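Local coordinates for protein putative oxygenase (Streptomyces coelicolor, PDB 2OG5) that catalyses the iron(II)- and 2-oxoglutarate-dependent 3-hydroxylation of free L-asparagine to (2S,3S)-3-hydroxyasparagine, a building block of the calcium-dependent lipopeptide antibiotic, at residues A[64-69]-A[346-351]; A[104-109]-A[130-135]; A[185-190]-A[340-345]; A[225-230]-A[277-282]; A[262-267]-A[285-290]. All blocks are in the same frame, centred on the assembly; numbering follows the deposited sequence.

Contact 1: A[64-69]-A[346-351]; sequences DDAEWV and DGYVLG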
# COMPACT_ATOMS: atom_id res chain seq x y z
N ASP A 64 8.58 -4.12 15.13
CA ASP A 64 9.75 -3.61 14.39
C ASP A 64 11.04 -4.39 14.65
O ASP A 64 12.04 -4.19 13.95
CB ASP A 64 9.96 -2.12 14.67
CG ASP A 64 8.80 -1.29 14.17
OD1 ASP A 64 8.67 -1.13 12.94
OD2 ASP A 64 7.98 -0.84 15.00
N ASP A 65 11.01 -5.30 15.62
CA ASP A 65 12.18 -6.13 15.94
C ASP A 65 12.32 -7.28 14.96
O ASP A 65 11.34 -7.95 14.62
CB ASP A 65 12.07 -6.73 17.35
CG ASP A 65 11.95 -5.69 18.44
OD1 ASP A 65 12.32 -4.51 18.23
OD2 ASP A 65 11.45 -6.05 19.53
N ALA A 66 13.54 -7.57 14.53
CA ALA A 66 13.77 -8.68 13.62
C ALA A 66 13.21 -10.01 14.15
O ALA A 66 12.69 -10.81 13.39
CB ALA A 66 15.25 -8.82 13.28
N GLU A 67 13.27 -10.23 15.46
CA GLU A 67 12.78 -11.49 16.02
C GLU A 67 11.26 -11.64 15.90
O GLU A 67 10.75 -12.75 15.83
CB GLU A 67 13.22 -11.67 17.48
CG GLU A 67 12.55 -10.76 18.47
CD GLU A 67 13.16 -10.86 19.84
OE1 GLU A 67 13.17 -11.98 20.40
OE2 GLU A 67 13.64 -9.83 20.35
N TRP A 68 10.55 -10.51 15.89
CA TRP A 68 9.10 -10.53 15.75
C TRP A 68 8.75 -10.75 14.30
O TRP A 68 7.83 -11.51 13.99
CB TRP A 68 8.50 -9.21 16.25
CG TRP A 68 7.11 -9.29 16.83
CD1 TRP A 68 6.80 -9.43 18.15
CD2 TRP A 68 5.85 -9.19 16.13
NE1 TRP A 68 5.44 -9.44 18.32
CE2 TRP A 68 4.83 -9.29 17.10
CE3 TRP A 68 5.49 -9.02 14.79
CZ2 TRP A 68 3.49 -9.23 16.77
CZ3 TRP A 68 4.15 -8.96 14.47
CH2 TRP A 68 3.17 -9.06 15.46
N VAL A 69 9.48 -10.11 13.39
CA VAL A 69 9.26 -10.36 11.96
C VAL A 69 9.53 -11.83 11.65
O VAL A 69 8.80 -12.44 10.89
CB VAL A 69 10.10 -9.43 11.04
CG1 VAL A 69 9.81 -9.72 9.58
CG2 VAL A 69 9.77 -7.97 11.33
N ASP A 346 21.33 -5.39 7.77
CA ASP A 346 20.38 -6.26 7.06
C ASP A 346 19.00 -6.17 7.72
O ASP A 346 18.28 -7.16 7.82
CB ASP A 346 20.91 -7.70 7.03
CG ASP A 346 20.15 -8.60 6.07
OD1 ASP A 346 19.58 -8.10 5.09
OD2 ASP A 346 20.15 -9.83 6.29
N GLY A 347 18.62 -4.97 8.16
CA GLY A 347 17.32 -4.76 8.77
C GLY A 347 16.23 -4.49 7.74
O GLY A 347 16.40 -4.73 6.55
N TYR A 348 15.09 -3.99 8.22
CA TYR A 348 13.92 -3.79 7.38
C TYR A 348 13.65 -2.32 7.09
O TYR A 348 12.65 -1.99 6.45
CB TYR A 348 12.69 -4.42 8.04
CG TYR A 348 12.79 -5.92 8.18
CD1 TYR A 348 12.49 -6.76 7.11
CD2 TYR A 348 13.23 -6.50 9.36
CE1 TYR A 348 12.59 -8.12 7.22
CE2 TYR A 348 13.33 -7.89 9.49
CZ TYR A 348 13.01 -8.69 8.41
OH TYR A 348 13.11 -10.05 8.51
N VAL A 349 14.53 -1.44 7.55
CA VAL A 349 14.34 0.00 7.40
C VAL A 349 15.36 0.54 6.40
O VAL A 349 16.57 0.46 6.62
CB VAL A 349 14.49 0.73 8.75
CG1 VAL A 349 14.33 2.25 8.57
CG2 VAL A 349 13.49 0.18 9.76
N LEU A 350 14.85 1.08 5.29
CA LEU A 350 15.68 1.60 4.21
C LEU A 350 15.99 3.07 4.45
O LEU A 350 15.08 3.87 4.75
CB LEU A 350 14.97 1.44 2.86
CG LEU A 350 14.88 0.04 2.24
CD1 LEU A 350 13.87 -0.84 2.96
CD2 LEU A 350 14.48 0.16 0.77
N GLY A 351 17.26 3.41 4.35
CA GLY A 351 17.70 4.80 4.42
C GLY A 351 18.50 5.14 3.18
O GLY A 351 18.19 4.66 2.09
O HOH W 1 13.65 -11.22 10.73
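V69 and the ring of Y348 make the apolar part of this contact, their side chains meeting from opposite directions. CG2 of V69 stands over one face of the ring, while V69 CG1 reaches the phenol end, 3.6 Å from Y348 CZ. The valine has CG1 anti to its backbone N (chi1 -179°), which leaves both methyls on the tyrosine side. A66 adds less: its CA lies near the plane of the ring, at the edge, 4.2 Å from Y348 CE2. Short and branched residues suit this side of helix 66-76, because the flat ring can then lie close to the first turn. The contact ties the start of that helix to the residues leading into strand 349-350, near the C-terminus, which pairs in parallel with strand 142-146 of the mixed sheet; V69 also packs on P143 of that strand. Polar links gather at the phenol oxygen. One water donates to A66 O at 2.9 Å and lies 2.6 Å from Y348 OH, in the plane of the ring. R73, one helical turn beyond V69, hydrogen-bonds the same hydroxyl through NH2.

Contact 2: A[104-109]-A[130-135]; sequences GLPVDS and AAVLLM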
# COMPACT_ATOMS: atom_id res chain seq x y z
N GLY A 104 -12.60 -10.84 5.82
CA GLY A 104 -12.82 -11.77 6.92
C GLY A 104 -11.58 -12.04 7.75
O GLY A 104 -11.54 -13.02 8.50
N LEU A 105 -10.57 -11.18 7.63
CA LEU A 105 -9.36 -11.29 8.44
C LEU A 105 -9.63 -10.82 9.86
O LEU A 105 -10.54 -10.01 10.08
CB LEU A 105 -8.21 -10.50 7.80
CG LEU A 105 -7.67 -11.15 6.53
CD1 LEU A 105 -6.89 -10.15 5.72
CD2 LEU A 105 -6.82 -12.38 6.85
N PRO A 106 -8.85 -11.33 10.83
CA PRO A 106 -9.16 -11.00 12.22
C PRO A 106 -8.72 -9.60 12.57
O PRO A 106 -7.59 -9.20 12.27
CB PRO A 106 -8.36 -12.04 13.01
CG PRO A 106 -7.22 -12.40 12.12
CD PRO A 106 -7.69 -12.23 10.71
N VAL A 107 -9.63 -8.84 13.17
CA VAL A 107 -9.32 -7.55 13.77
C VAL A 107 -10.07 -7.48 15.10
O VAL A 107 -11.17 -8.03 15.24
CB VAL A 107 -9.71 -6.35 12.86
CG1 VAL A 107 -8.79 -6.29 11.64
CG2 VAL A 107 -11.17 -6.44 12.45
N ASP A 108 -9.47 -6.80 16.07
CA ASP A 108 -9.97 -6.81 17.44
C ASP A 108 -11.01 -5.69 17.66
O ASP A 108 -10.79 -4.78 18.46
CB ASP A 108 -8.79 -6.66 18.41
CG ASP A 108 -9.16 -6.92 19.86
OD1 ASP A 108 -10.28 -7.44 20.14
OD2 ASP A 108 -8.32 -6.62 20.73
N SER A 109 -12.15 -5.79 16.96
CA SER A 109 -13.16 -4.72 16.97
C SER A 109 -13.65 -4.34 18.37
O SER A 109 -13.84 -3.15 18.66
CB SER A 109 -14.36 -5.09 16.08
OG SER A 109 -14.11 -4.78 14.71
N ALA A 130 -0.97 -5.73 13.46
CA ALA A 130 0.44 -5.94 13.11
C ALA A 130 0.71 -7.39 12.73
O ALA A 130 1.48 -7.66 11.80
CB ALA A 130 1.35 -5.52 14.26
N ALA A 131 0.10 -8.32 13.44
CA ALA A 131 0.28 -9.75 13.17
C ALA A 131 -0.19 -10.08 11.76
O ALA A 131 0.53 -10.68 10.98
CB ALA A 131 -0.46 -10.60 14.22
N VAL A 132 -1.42 -9.70 11.44
CA VAL A 132 -1.96 -9.96 10.11
C VAL A 132 -1.08 -9.35 8.99
O VAL A 132 -0.74 -10.02 8.01
CB VAL A 132 -3.40 -9.44 9.99
CG1 VAL A 132 -3.88 -9.47 8.55
CG2 VAL A 132 -4.32 -10.25 10.90
N LEU A 133 -0.72 -8.08 9.15
CA LEU A 133 0.05 -7.41 8.11
C LEU A 133 1.45 -8.00 7.95
O LEU A 133 1.90 -8.20 6.82
CB LEU A 133 0.15 -5.91 8.39
CG LEU A 133 -1.12 -5.12 8.05
CD1 LEU A 133 -1.08 -3.76 8.75
CD2 LEU A 133 -1.29 -4.93 6.53
N LEU A 134 2.15 -8.26 9.04
CA LEU A 134 3.54 -8.69 8.91
C LEU A 134 3.61 -10.16 8.45
O LEU A 134 4.53 -10.54 7.71
CB LEU A 134 4.35 -8.41 10.18
CG LEU A 134 4.56 -6.92 10.48
CD1 LEU A 134 5.47 -6.70 11.69
CD2 LEU A 134 5.11 -6.16 9.28
N MET A 135 2.64 -10.98 8.85
CA MET A 135 2.58 -12.36 8.33
C MET A 135 2.38 -12.32 6.81
O MET A 135 3.12 -12.97 6.07
CB MET A 135 1.46 -13.17 8.99
CG MET A 135 1.75 -13.57 10.42
SD MET A 135 0.53 -14.70 11.14
CE MET A 135 -0.91 -13.64 11.25
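V132 spreads its two methyl groups over neighbouring residues of the loop, CG2 over the ring of P106 and CG1 beside the end of L105. The proline contact is the closer: V132 CG2 lies 3.8 Å from P106 CG and almost as near to CD, and it also reaches the backbone, 3.7 Å from P106 O. CG1, anti to the backbone N of V132 (chi1 170°), is turned instead to L105, where CD1 comes within 4.2 Å. Both pairs cross obliquely, so one branched side chain fits against a rigid ring and a flexible isobutyl group at once. Proline offers a compact apolar ring in a loop without regular structure, leucine can extend its CD1 from the loop toward the helix, and valine keeps helix and loop close, with the CA atoms of P106 and V132 7.6 Å apart. All three are buried. The loop carrying L105 and P106 follows strand 99-103, and P106 also touches V48 of helix 42-58. On its other flank helix 128-140 lies against strand 326-333 of the large mixed sheet of the jelly-roll, L133 packing on Q328 and T330; that strand carries R329, an L-asparagine-binding residue whose side chain is about 12 Å from that of V132.

Contact 3: A[185-190]-A[340-345]; sequences HEHRPD and RAMRPA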
# COMPACT_ATOMS: atom_id res chain seq x y z
N HIS A 185 11.34 6.69 -5.50
CA HIS A 185 12.37 5.85 -4.87
C HIS A 185 12.68 4.60 -5.69
O HIS A 185 11.76 3.90 -6.14
CB HIS A 185 11.90 5.48 -3.47
CG HIS A 185 13.00 5.07 -2.55
ND1 HIS A 185 13.74 3.92 -2.73
CD2 HIS A 185 13.45 5.62 -1.39
CE1 HIS A 185 14.62 3.79 -1.75
NE2 HIS A 185 14.46 4.81 -0.92
N GLU A 186 13.97 4.33 -5.87
CA GLU A 186 14.45 3.14 -6.58
C GLU A 186 13.90 1.84 -6.01
O GLU A 186 13.66 0.88 -6.74
CB GLU A 186 15.98 3.11 -6.55
CG GLU A 186 16.62 1.88 -7.20
CD GLU A 186 18.14 1.84 -7.07
OE1 GLU A 186 18.74 2.75 -6.44
OE2 GLU A 186 18.73 0.87 -7.59
N HIS A 187 13.73 1.80 -4.69
CA HIS A 187 13.24 0.62 -3.98
C HIS A 187 11.88 0.88 -3.37
O HIS A 187 11.58 0.42 -2.27
CB HIS A 187 14.24 0.19 -2.92
CG HIS A 187 15.55 -0.22 -3.49
ND1 HIS A 187 15.68 -1.28 -4.36
CD2 HIS A 187 16.80 0.27 -3.32
CE1 HIS A 187 16.94 -1.41 -4.72
NE2 HIS A 187 17.64 -0.48 -4.10
N ARG A 188 11.05 1.60 -4.12
CA ARG A 188 9.67 1.83 -3.70
C ARG A 188 8.94 0.51 -3.47
O ARG A 188 9.33 -0.53 -4.00
CB ARG A 188 8.96 2.68 -4.74
CG ARG A 188 8.81 2.03 -6.10
CD ARG A 188 8.36 3.07 -7.12
NE ARG A 188 8.46 2.58 -8.49
CZ ARG A 188 9.58 2.56 -9.21
NH1 ARG A 188 10.73 2.99 -8.72
NH2 ARG A 188 9.55 2.10 -10.46
N PRO A 189 7.87 0.53 -2.65
CA PRO A 189 7.18 -0.72 -2.38
C PRO A 189 6.77 -1.45 -3.64
O PRO A 189 6.35 -0.83 -4.62
CB PRO A 189 5.95 -0.24 -1.59
CG PRO A 189 6.41 1.00 -0.93
CD PRO A 189 7.28 1.67 -1.93
N ASP A 190 6.85 -2.78 -3.61
CA ASP A 190 6.31 -3.61 -4.68
C ASP A 190 4.83 -3.85 -4.48
O ASP A 190 4.06 -3.79 -5.45
CB ASP A 190 7.11 -4.90 -4.77
CG ASP A 190 8.57 -4.62 -5.10
OD1 ASP A 190 8.84 -4.09 -6.19
OD2 ASP A 190 9.45 -4.87 -4.25
N ARG A 340 19.85 -4.06 0.04
CA ARG A 340 20.78 -4.27 1.16
C ARG A 340 21.68 -3.06 1.46
O ARG A 340 21.94 -2.76 2.61
CB ARG A 340 21.64 -5.52 0.92
CG ARG A 340 22.66 -5.84 2.03
CD ARG A 340 22.03 -6.13 3.36
NE ARG A 340 23.04 -6.37 4.39
CZ ARG A 340 23.67 -5.43 5.09
NH1 ARG A 340 23.41 -4.15 4.90
NH2 ARG A 340 24.57 -5.78 6.00
N ALA A 341 22.13 -2.37 0.41
CA ALA A 341 22.98 -1.19 0.58
C ALA A 341 22.30 -0.06 1.36
O ALA A 341 22.97 0.81 1.91
CB ALA A 341 23.44 -0.68 -0.79
N MET A 342 20.96 -0.08 1.38
CA MET A 342 20.18 0.92 2.12
C MET A 342 19.66 0.43 3.48
O MET A 342 18.95 1.18 4.17
CB MET A 342 18.98 1.36 1.27
CG MET A 342 19.38 2.08 0.01
SD MET A 342 17.93 2.78 -0.77
CE MET A 342 18.62 3.55 -2.19
N ARG A 343 20.00 -0.80 3.88
CA ARG A 343 19.44 -1.43 5.08
C ARG A 343 20.52 -1.83 6.07
O ARG A 343 20.98 -2.97 6.07
CB ARG A 343 18.62 -2.68 4.68
CG ARG A 343 17.38 -2.34 3.86
CD ARG A 343 16.47 -3.55 3.56
NE ARG A 343 17.14 -4.53 2.71
CZ ARG A 343 17.82 -5.59 3.14
NH1 ARG A 343 17.91 -5.87 4.43
NH2 ARG A 343 18.40 -6.39 2.26
N PRO A 344 20.93 -0.90 6.94
CA PRO A 344 21.96 -1.22 7.91
C PRO A 344 21.65 -2.49 8.71
O PRO A 344 20.49 -2.75 9.04
CB PRO A 344 21.99 0.02 8.82
CG PRO A 344 21.54 1.09 7.94
CD PRO A 344 20.49 0.50 7.06
N ALA A 345 22.68 -3.29 8.95
CA ALA A 345 22.56 -4.54 9.70
C ALA A 345 21.58 -5.53 9.07
O ALA A 345 21.05 -6.39 9.76
CB ALA A 345 22.13 -4.24 11.13
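M342, the last residue of the 3-10 segment 340-342, sets its sulfur and terminal methyl against H185 and H187. CG of M342 is anti to the carbonyl carbon (chi1 -65°) and the chain beyond it is extended, so SD and CE are carried across to the loop 185-190. There SD meets two imidazole edges: it is 3.6 Å from H185 CE1 and 3.8 Å from H187 CD2, a Met-aromatic contact with each ring. It lies 75° off the normal of the H185 ring and 83° off that of the H187 ring, so neither ring turns its face to the sulfur. Long, flexible and polarisable, methionine suits this bridge to the rings' C-H edges. The buried R343 follows, its NH1 in a salt bridge with D346 and hydrogen-bonded to G347 O.

The loop orients H185 from within its type I turn, H185 to R188: H187 N donates to H185 ND1 at 2.9 Å in the plane of that ring, limiting its rotation. E186 CG lies over one face of the H187 ring. H185 also meets F146 of strand 142-146 edge-to-face and lies about 4 Å, side chain to side chain, from N182, which binds L-asparagine. H187 and R343 both pack on L350, so strand 349-350 lies beside the contact, which joins the turn before strand 191-196 to the 3-10 segment after strand 326-333.

Contact 4: A[225-230]-A[277-282]; sequences DALWAP and AEALRE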
# COMPACT_ATOMS: atom_id res chain seq x y z
N ASP A 225 3.52 7.29 -26.71
CA ASP A 225 4.89 7.69 -27.07
C ASP A 225 5.51 8.64 -26.04
O ASP A 225 6.67 8.47 -25.66
CB ASP A 225 4.91 8.35 -28.45
CG ASP A 225 4.76 7.35 -29.60
OD1 ASP A 225 4.85 6.12 -29.37
OD2 ASP A 225 4.56 7.81 -30.74
N ALA A 226 4.73 9.61 -25.57
CA ALA A 226 5.22 10.55 -24.56
C ALA A 226 5.59 9.85 -23.25
O ALA A 226 6.62 10.15 -22.65
CB ALA A 226 4.17 11.65 -24.30
N LEU A 227 4.77 8.90 -22.82
CA LEU A 227 4.96 8.25 -21.52
C LEU A 227 6.20 7.35 -21.48
O LEU A 227 6.75 7.10 -20.41
CB LEU A 227 3.70 7.46 -21.11
CG LEU A 227 2.46 8.31 -20.80
CD1 LEU A 227 1.22 7.42 -20.66
CD2 LEU A 227 2.67 9.17 -19.55
N TRP A 228 6.64 6.89 -22.65
CA TRP A 228 7.89 6.13 -22.77
C TRP A 228 9.15 7.00 -22.85
O TRP A 228 10.27 6.48 -22.77
CB TRP A 228 7.85 5.20 -24.00
CG TRP A 228 7.00 3.99 -23.83
CD1 TRP A 228 5.78 3.76 -24.36
CD2 TRP A 228 7.32 2.83 -23.05
NE1 TRP A 228 5.30 2.53 -23.97
CE2 TRP A 228 6.24 1.94 -23.16
CE3 TRP A 228 8.42 2.46 -22.26
CZ2 TRP A 228 6.21 0.70 -22.52
CZ3 TRP A 228 8.40 1.23 -21.64
CH2 TRP A 228 7.30 0.36 -21.77
N ALA A 229 8.98 8.31 -23.01
CA ALA A 229 10.11 9.23 -23.17
C ALA A 229 10.58 9.73 -21.80
O ALA A 229 9.77 9.87 -20.88
CB ALA A 229 9.72 10.40 -24.07
N PRO A 230 11.88 10.02 -21.67
CA PRO A 230 12.42 10.52 -20.40
C PRO A 230 12.11 11.99 -20.17
O PRO A 230 13.02 12.83 -20.14
CB PRO A 230 13.93 10.28 -20.56
CG PRO A 230 14.16 10.45 -22.00
CD PRO A 230 12.94 9.88 -22.69
N ALA A 277 3.14 16.96 -20.53
CA ALA A 277 2.03 17.55 -19.80
C ALA A 277 0.68 17.03 -20.31
O ALA A 277 -0.19 16.66 -19.52
CB ALA A 277 2.08 19.07 -19.87
N GLU A 278 0.51 17.01 -21.63
CA GLU A 278 -0.71 16.48 -22.24
C GLU A 278 -0.90 15.00 -21.89
O GLU A 278 -2.02 14.57 -21.61
CB GLU A 278 -0.70 16.65 -23.77
CG GLU A 278 -2.01 16.23 -24.45
CD GLU A 278 -2.00 16.50 -25.94
OE1 GLU A 278 -2.15 17.67 -26.34
OE2 GLU A 278 -1.86 15.52 -26.72
N ALA A 279 0.19 14.24 -21.92
CA ALA A 279 0.18 12.80 -21.61
C ALA A 279 -0.30 12.53 -20.19
O ALA A 279 -1.09 11.61 -19.96
CB ALA A 279 1.57 12.19 -21.83
N LEU A 280 0.18 13.33 -19.24
CA LEU A 280 -0.26 13.20 -17.85
C LEU A 280 -1.74 13.52 -17.68
O LEU A 280 -2.43 12.87 -16.89
CB LEU A 280 0.55 14.09 -16.92
CG LEU A 280 2.01 13.69 -16.70
CD1 LEU A 280 2.71 14.72 -15.83
CD2 LEU A 280 2.14 12.29 -16.10
N ARG A 281 -2.23 14.53 -18.40
CA ARG A 281 -3.64 14.87 -18.35
C ARG A 281 -4.49 13.72 -18.90
O ARG A 281 -5.50 13.36 -18.29
CB ARG A 281 -3.92 16.17 -19.11
CG ARG A 281 -3.43 17.40 -18.37
CD ARG A 281 -3.97 18.68 -18.97
NE ARG A 281 -3.44 18.94 -20.30
CZ ARG A 281 -2.34 19.65 -20.58
NH1 ARG A 281 -1.60 20.19 -19.61
NH2 ARG A 281 -1.98 19.81 -21.84
N GLU A 282 -4.08 13.12 -20.01
CA GLU A 282 -4.84 12.00 -20.57
C GLU A 282 -4.77 10.77 -19.67
O GLU A 282 -5.76 10.05 -19.51
CB GLU A 282 -4.37 11.64 -21.99
CG GLU A 282 -5.36 10.69 -22.69
CD GLU A 282 -4.91 10.21 -24.06
OE1 GLU A 282 -4.09 10.89 -24.71
OE2 GLU A 282 -5.40 9.14 -24.49
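The backbones approach most closely where A226, near the end of helix 221-227, faces A279 of helix 274-290, with their CA atoms 6.3 Å apart. Each alanine points its CB at the other segment, and A226 CB meets A279 CB at 3.6 Å. The second contact comes from L227, whose CA–CB bond does not aim at the opposite helix but whose end does come round to it. With CG anti to the carbonyl carbon (chi1 -68°), L227 brings CD2 to 3.9 Å from A279 CB, and its CG lies only slightly farther off. The methyl of A279 therefore touches both A226 and L227, and alanine's small side chain is what lets the backbones come this near. This is close helix-helix packing through small residues, joining the two helices away from the active site. L227 also packs on L219, V252 and L253, while L280, the next residue of the long helix, packs on V264 and P271. Polar links flank the apolar patch: E282 OE1 accepts hydrogen bonds from T223 OG1 and S220 OG, tying the long helix to the start of the short one. The direct contact is hydrocarbon alone, all three residues being buried; with no directional bond of its own, it relies on close fit and burial.

Contact 5: A[262-267]-A[285-290]; sequences LRVDLA and AHFDAT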
# COMPACT_ATOMS: atom_id res chain seq x y z
N LEU A 262 4.69 0.99 -14.29
CA LEU A 262 4.76 2.45 -14.34
C LEU A 262 5.25 3.08 -13.05
O LEU A 262 5.29 2.44 -12.00
CB LEU A 262 3.42 3.05 -14.77
CG LEU A 262 2.35 3.30 -13.71
CD1 LEU A 262 1.20 4.06 -14.37
CD2 LEU A 262 1.88 1.99 -13.08
N ARG A 263 5.64 4.35 -13.16
CA ARG A 263 6.18 5.11 -12.05
C ARG A 263 5.68 6.54 -12.22
O ARG A 263 6.17 7.28 -13.08
CB ARG A 263 7.70 5.03 -12.09
CG ARG A 263 8.40 5.70 -10.94
CD ARG A 263 9.88 5.40 -10.97
NE ARG A 263 10.60 6.32 -11.83
CZ ARG A 263 11.34 7.35 -11.40
NH1 ARG A 263 11.45 7.65 -10.11
NH2 ARG A 263 11.97 8.11 -12.28
N VAL A 264 4.67 6.92 -11.43
CA VAL A 264 4.08 8.24 -11.55
C VAL A 264 3.40 8.67 -10.26
O VAL A 264 2.91 7.84 -9.50
CB VAL A 264 3.06 8.30 -12.73
CG1 VAL A 264 1.78 7.54 -12.40
CG2 VAL A 264 2.75 9.76 -13.14
N ASP A 265 3.42 9.98 -10.01
CA ASP A 265 2.65 10.57 -8.91
C ASP A 265 2.01 11.81 -9.49
O ASP A 265 2.73 12.74 -9.86
CB ASP A 265 3.58 10.90 -7.75
CG ASP A 265 2.85 11.46 -6.54
OD1 ASP A 265 1.88 12.21 -6.73
OD2 ASP A 265 3.26 11.14 -5.41
N LEU A 266 0.69 11.82 -9.64
CA LEU A 266 0.04 12.93 -10.34
C LEU A 266 0.13 14.25 -9.57
O LEU A 266 -0.09 15.31 -10.15
CB LEU A 266 -1.40 12.58 -10.75
CG LEU A 266 -1.47 11.60 -11.93
CD1 LEU A 266 -2.87 11.10 -12.12
CD2 LEU A 266 -0.97 12.24 -13.21
N ALA A 267 0.50 14.18 -8.29
CA ALA A 267 0.75 15.38 -7.48
C ALA A 267 2.19 15.87 -7.59
O ALA A 267 2.42 17.08 -7.62
CB ALA A 267 0.39 15.13 -6.02
N ALA A 285 -7.12 11.24 -16.77
CA ALA A 285 -8.49 11.04 -17.23
C ALA A 285 -8.88 9.57 -17.29
O ALA A 285 -9.96 9.20 -16.85
CB ALA A 285 -8.70 11.70 -18.59
N HIS A 286 -8.00 8.74 -17.84
CA HIS A 286 -8.28 7.31 -17.99
C HIS A 286 -8.19 6.55 -16.66
O HIS A 286 -8.94 5.59 -16.44
CB HIS A 286 -7.39 6.67 -19.05
CG HIS A 286 -7.77 7.03 -20.45
ND1 HIS A 286 -7.25 8.12 -21.11
CD2 HIS A 286 -8.65 6.46 -21.31
CE1 HIS A 286 -7.79 8.21 -22.32
NE2 HIS A 286 -8.65 7.22 -22.46
N PHE A 287 -7.28 6.97 -15.78
CA PHE A 287 -7.24 6.43 -14.41
C PHE A 287 -8.58 6.71 -13.74
O PHE A 287 -9.18 5.83 -13.10
CB PHE A 287 -6.17 7.10 -13.53
CG PHE A 287 -4.75 6.64 -13.78
CD1 PHE A 287 -4.44 5.38 -14.28
CD2 PHE A 287 -3.71 7.48 -13.42
CE1 PHE A 287 -3.10 4.99 -14.45
CE2 PHE A 287 -2.38 7.09 -13.59
CZ PHE A 287 -2.09 5.86 -14.11
N ASP A 288 -9.07 7.93 -13.88
CA ASP A 288 -10.32 8.29 -13.26
C ASP A 288 -11.46 7.42 -13.80
O ASP A 288 -12.32 7.00 -13.03
CB ASP A 288 -10.64 9.76 -13.49
CG ASP A 288 -11.83 10.21 -12.70
OD1 ASP A 288 -11.69 10.36 -11.47
OD2 ASP A 288 -12.90 10.42 -13.31
N ALA A 289 -11.46 7.16 -15.11
CA ALA A 289 -12.56 6.42 -15.74
C ALA A 289 -12.58 4.93 -15.40
O ALA A 289 -13.66 4.32 -15.33
CB ALA A 289 -12.50 6.60 -17.26
N THR A 290 -11.41 4.36 -15.16
CA THR A 290 -11.29 2.91 -15.00
C THR A 290 -11.00 2.47 -13.56
O THR A 290 -10.89 1.28 -13.30
CB THR A 290 -10.19 2.36 -15.89
OG1 THR A 290 -8.92 2.90 -15.48
CG2 THR A 290 -10.45 2.71 -17.36
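Near the metal site of this 2-oxoglutarate-dependent oxygenase, the ring of F287 is packed by three aliphatic side chains from the end of strand 260-262 and the loop after it. One of them, L266, lies about 6 Å, side chain to side chain, from H179, which binds the iron. L262, V264 and L266, every second residue, all reach the edge of the ring rather than its faces. L262 CD1 meets F287 CZ at 3.8 Å, coming from the opposite direction, and L266 CD1 meets F287 CD2 at 3.9 Å; both methyls lie in the ring plane. V264 CG1 is looser, 4.4 Å from F287 CE2. The leucine at 262 holds its CG between the backbone N and the carbonyl carbon (chi1 85°), an unusual position for leucine that nevertheless turns CD1 to the far end of the ring. Phenylalanine suits a helix face that must span a wide gap, for the nearest CA atoms, those of L266 and F287, are 10.6 Å apart; leucine and valine supply the methyls that meet it.

Beyond the hydrophobic patch the loop bends at an Asx turn, in which D265 OD1 accepts from A267 N at 2.9 Å. V264 and L266 are joined by backbone bonds to N180 and F178, on either side of H179 in sequence. Helix 274-290 thus packs, through F287, against a segment bordering strand 176-179, which carries the metal ligand H179, in the jelly-roll fold of this oxygenase family.

Contacts 1 and 3 both use the C-terminal part of the chain and lie on the same side of its centre, their own centres 12 Å apart; a probable hydrogen bond from G351 N to M342 O joins them. Contact 2 touches contact 1, W68 lying against A131 and L134 of helix 128-140. Contacts 4 and 5 share helix 274-290, with centres 11 Å apart. R188 and R263 also bring contacts 3 and 5 together, despite centres 25 Å apart. The sodium ion is bound by H179, E181 and H311, the residues that bind iron; the side chains of H185 and V264 are each about 12 Å from it, whereas contact 4 lies away from the active site.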